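Local coordinates for BRAMP domain protein (Streptomyces davawensis, PDB 5MLD), which catalyses replacement of the C-8 methyl group of FMN by an amino group taken from glutamate, in the biosynthesis of the antibiotic roseoflavin, at the interface of chains A and B. Numbering follows the deposited sequence. Chains: chain A/B, BRAMP domain protein.

The interface of chains A and B. Residues chain A 180-183, 186-187; chain B 219-220, 222-224.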
loop_
_atom_site.group_PDB
_atom_site.type_symbol
_atom_site.label_atom_id
_atom_site.label_comp_id
_atom_site.label_asym_id
_atom_site.label_seq_id
_atom_site.Cartn_x
_atom_site.Cartn_y
_atom_site.Cartn_z
ATOM N N ASP A 180 -15.659 19.946 10.013
ATOM C CA ASP A 180 -15.738 20.226 11.442
ATOM C C ASP A 180 -17.014 19.676 12.072
ATOM O O ASP A 180 -17.054 19.495 13.292
ATOM C CB ASP A 180 -15.626 21.731 11.701
ATOM C CG ASP A 180 -16.841 22.493 11.236
ATOM O OD1 ASP A 180 -17.229 22.327 10.063
ATOM O OD2 ASP A 180 -17.429 23.235 12.048
ATOM N N ARG A 181 -18.049 19.382 11.276
ATOM C CA ARG A 181 -19.290 18.792 11.780
ATOM C C ARG A 181 -19.528 17.397 11.199
ATOM O O ARG A 181 -20.674 16.917 11.131
ATOM C CB ARG A 181 -20.471 19.728 11.499
ATOM C CG ARG A 181 -20.356 21.033 12.295
ATOM C CD ARG A 181 -21.584 21.907 12.188
ATOM N NE ARG A 181 -22.768 21.226 12.697
ATOM C CZ ARG A 181 -23.107 21.164 13.982
ATOM N NH1 ARG A 181 -22.364 21.751 14.910
ATOM N NH2 ARG A 181 -24.200 20.516 14.336
ATOM N N HIS A 182 -18.461 16.733 10.758
ATOM C CA HIS A 182 -18.571 15.394 10.193
ATOM C C HIS A 182 -18.532 14.392 11.344
ATOM O O HIS A 182 -17.506 14.248 12.021
ATOM C CB HIS A 182 -17.457 15.148 9.175
ATOM C CG HIS A 182 -17.705 13.981 8.276
ATOM N ND1 HIS A 182 -18.810 13.894 7.455
ATOM C CD2 HIS A 182 -16.999 12.841 8.084
ATOM C CE1 HIS A 182 -18.769 12.752 6.790
ATOM N NE2 HIS A 182 -17.674 12.100 7.146
ATOM N N PHE A 183 -19.656 13.699 11.553
ATOM C CA PHE A 183 -19.824 12.834 12.721
ATOM C C PHE A 183 -18.732 11.780 12.787
ATOM O O PHE A 183 -18.114 11.570 13.837
ATOM C CB PHE A 183 -21.208 12.161 12.683
ATOM C CG PHE A 183 -21.390 11.062 13.709
ATOM C CD1 PHE A 183 -21.539 11.371 15.056
ATOM C CD2 PHE A 183 -21.412 9.727 13.325
ATOM C CE1 PHE A 183 -21.695 10.358 16.016
ATOM C CE2 PHE A 183 -21.582 8.705 14.273
ATOM C CZ PHE A 183 -21.728 9.030 15.625
ATOM N N ASN A 186 -15.410 13.217 13.750
ATOM C CA ASN A 186 -15.390 13.713 15.120
ATOM C C ASN A 186 -15.364 12.567 16.118
ATOM O O ASN A 186 -14.679 12.642 17.149
ATOM C CB ASN A 186 -16.579 14.633 15.362
ATOM C CG ASN A 186 -16.314 16.046 14.877
ATOM O OD1 ASN A 186 -15.166 16.512 14.898
ATOM N ND2 ASN A 186 -17.367 16.737 14.441
ATOM N N LYS A 187 -16.052 11.473 15.813
ATOM C CA LYS A 187 -16.004 10.360 16.755
ATOM C C LYS A 187 -14.656 9.648 16.682
ATOM O O LYS A 187 -14.108 9.264 17.718
ATOM C CB LYS A 187 -17.184 9.404 16.530
ATOM C CG LYS A 187 -16.938 8.128 15.744
ATOM C CD LYS A 187 -18.249 7.339 15.615
ATOM C CE LYS A 187 -18.164 6.226 14.587
ATOM N NZ LYS A 187 -19.514 5.649 14.306
ATOM N N ALA B 219 -19.671 13.205 19.902
ATOM C CA ALA B 219 -19.518 13.543 18.490
ATOM C C ALA B 219 -20.860 13.925 17.869
ATOM O O ALA B 219 -20.941 14.872 17.079
ATOM C CB ALA B 219 -18.884 12.369 17.739
ATOM N N ARG B 220 -21.925 13.210 18.231
ATOM C CA ARG B 220 -23.255 13.528 17.714
ATOM C C ARG B 220 -23.666 14.953 18.056
ATOM O O ARG B 220 -24.271 15.645 17.230
ATOM C CB ARG B 220 -24.289 12.536 18.252
ATOM C CG ARG B 220 -25.739 12.878 17.868
ATOM C CD ARG B 220 -26.728 11.855 18.441
ATOM N NE ARG B 220 -26.598 11.749 19.892
ATOM C CZ ARG B 220 -26.939 10.685 20.622
ATOM N NH1 ARG B 220 -27.453 9.598 20.049
ATOM N NH2 ARG B 220 -26.758 10.709 21.940
ATOM N N GLU B 222 -21.832 17.550 18.295
ATOM C CA GLU B 222 -21.040 18.566 17.616
ATOM C C GLU B 222 -21.032 18.371 16.100
ATOM O O GLU B 222 -20.196 18.969 15.416
ATOM C CB GLU B 222 -19.605 18.570 18.155
ATOM C CG GLU B 222 -18.852 17.294 17.798
ATOM C CD GLU B 222 -17.593 17.059 18.623
ATOM O OE1 GLU B 222 -17.133 17.992 19.322
ATOM O OE2 GLU B 222 -17.083 15.914 18.587
ATOM N N SER B 223 -21.949 17.556 15.568
ATOM C CA SER B 223 -21.918 17.100 14.179
ATOM C C SER B 223 -23.292 17.192 13.508
ATOM O O SER B 223 -24.334 17.202 14.170
ATOM C CB SER B 223 -21.434 15.650 14.108
ATOM O OG SER B 223 -20.143 15.529 14.694
ATOM N N ASP B 224 -23.273 17.227 12.169
ATOM C CA ASP B 224 -24.462 17.155 11.321
ATOM C C ASP B 224 -24.822 15.699 11.046
ATOM O O ASP B 224 -23.981 14.803 11.133
ATOM C CB ASP B 224 -24.257 17.841 9.964
ATOM C CG ASP B 224 -23.876 19.309 10.066
ATOM O OD1 ASP B 224 -24.266 19.963 11.048
ATOM O OD2 ASP B 224 -23.195 19.809 9.126
HETATM O O HOH W 1 -21.823 13.799 9.761
HETATM O O HOH W 2 -18.424 20.837 15.699
#
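The 3-10 turn A:179-181 and the first turn of helix A:183-205 meet the end of helix B:212-221 and the loop B:222-224 that follows it. This patch belongs to a two-fold interface of the homotetramer of this flavodoxin-like, SsuE-family enzyme, so it recurs with the chains exchanged. A:His182 and B:Asp224 form a parallel beta bridge: B:Asp224 N donates to A:Arg181 O at 2.8 Å, and water 1 links A:Phe183 N to B:Asp224 O. A salt bridge lies alongside. A:Arg181 bends at chi3 (60°), bringing NE to B:Asp224 OD1 at 2.6 Å in a nearly straight bond. The carboxylate oxygen sits at the guanidinium edge, in its plane, yet is itself approached from above the carboxylate plane; the two planes lie 45° apart. B:Glu222 O lies over one guanidinium face, toward the rim, 3.5 Å above its plane. Water 2 joins this carbonyl to A:Asp180 O. A:Asn186, its CG anti to the carbonyl carbon (chi1 -83°), uses ND2 twice, in the amide plane both times: toward A:Asp180 O within its own chain, and toward the hydroxyl B:Ser223 OG at 3.0 Å across the contact. B:Ser223 OG in turn donates to B:Ala219 O at 2.6 Å, so the hydroxyl relays between A:Asn186 and the end of the partner helix, while the paired bonds of ND2 fix the amide's rotation. The B:Glu222 side chain runs obliquely past this amide, its CG near ND2 and its carboxylate OE2 3.5 Å from A:Asn186 CB. The B:Ala219 methyl CB packs against A:Lys187 CB at 3.6 Å, and the A:Phe183 ring turns its CD1-CE1 edge to the B:Arg220 backbone.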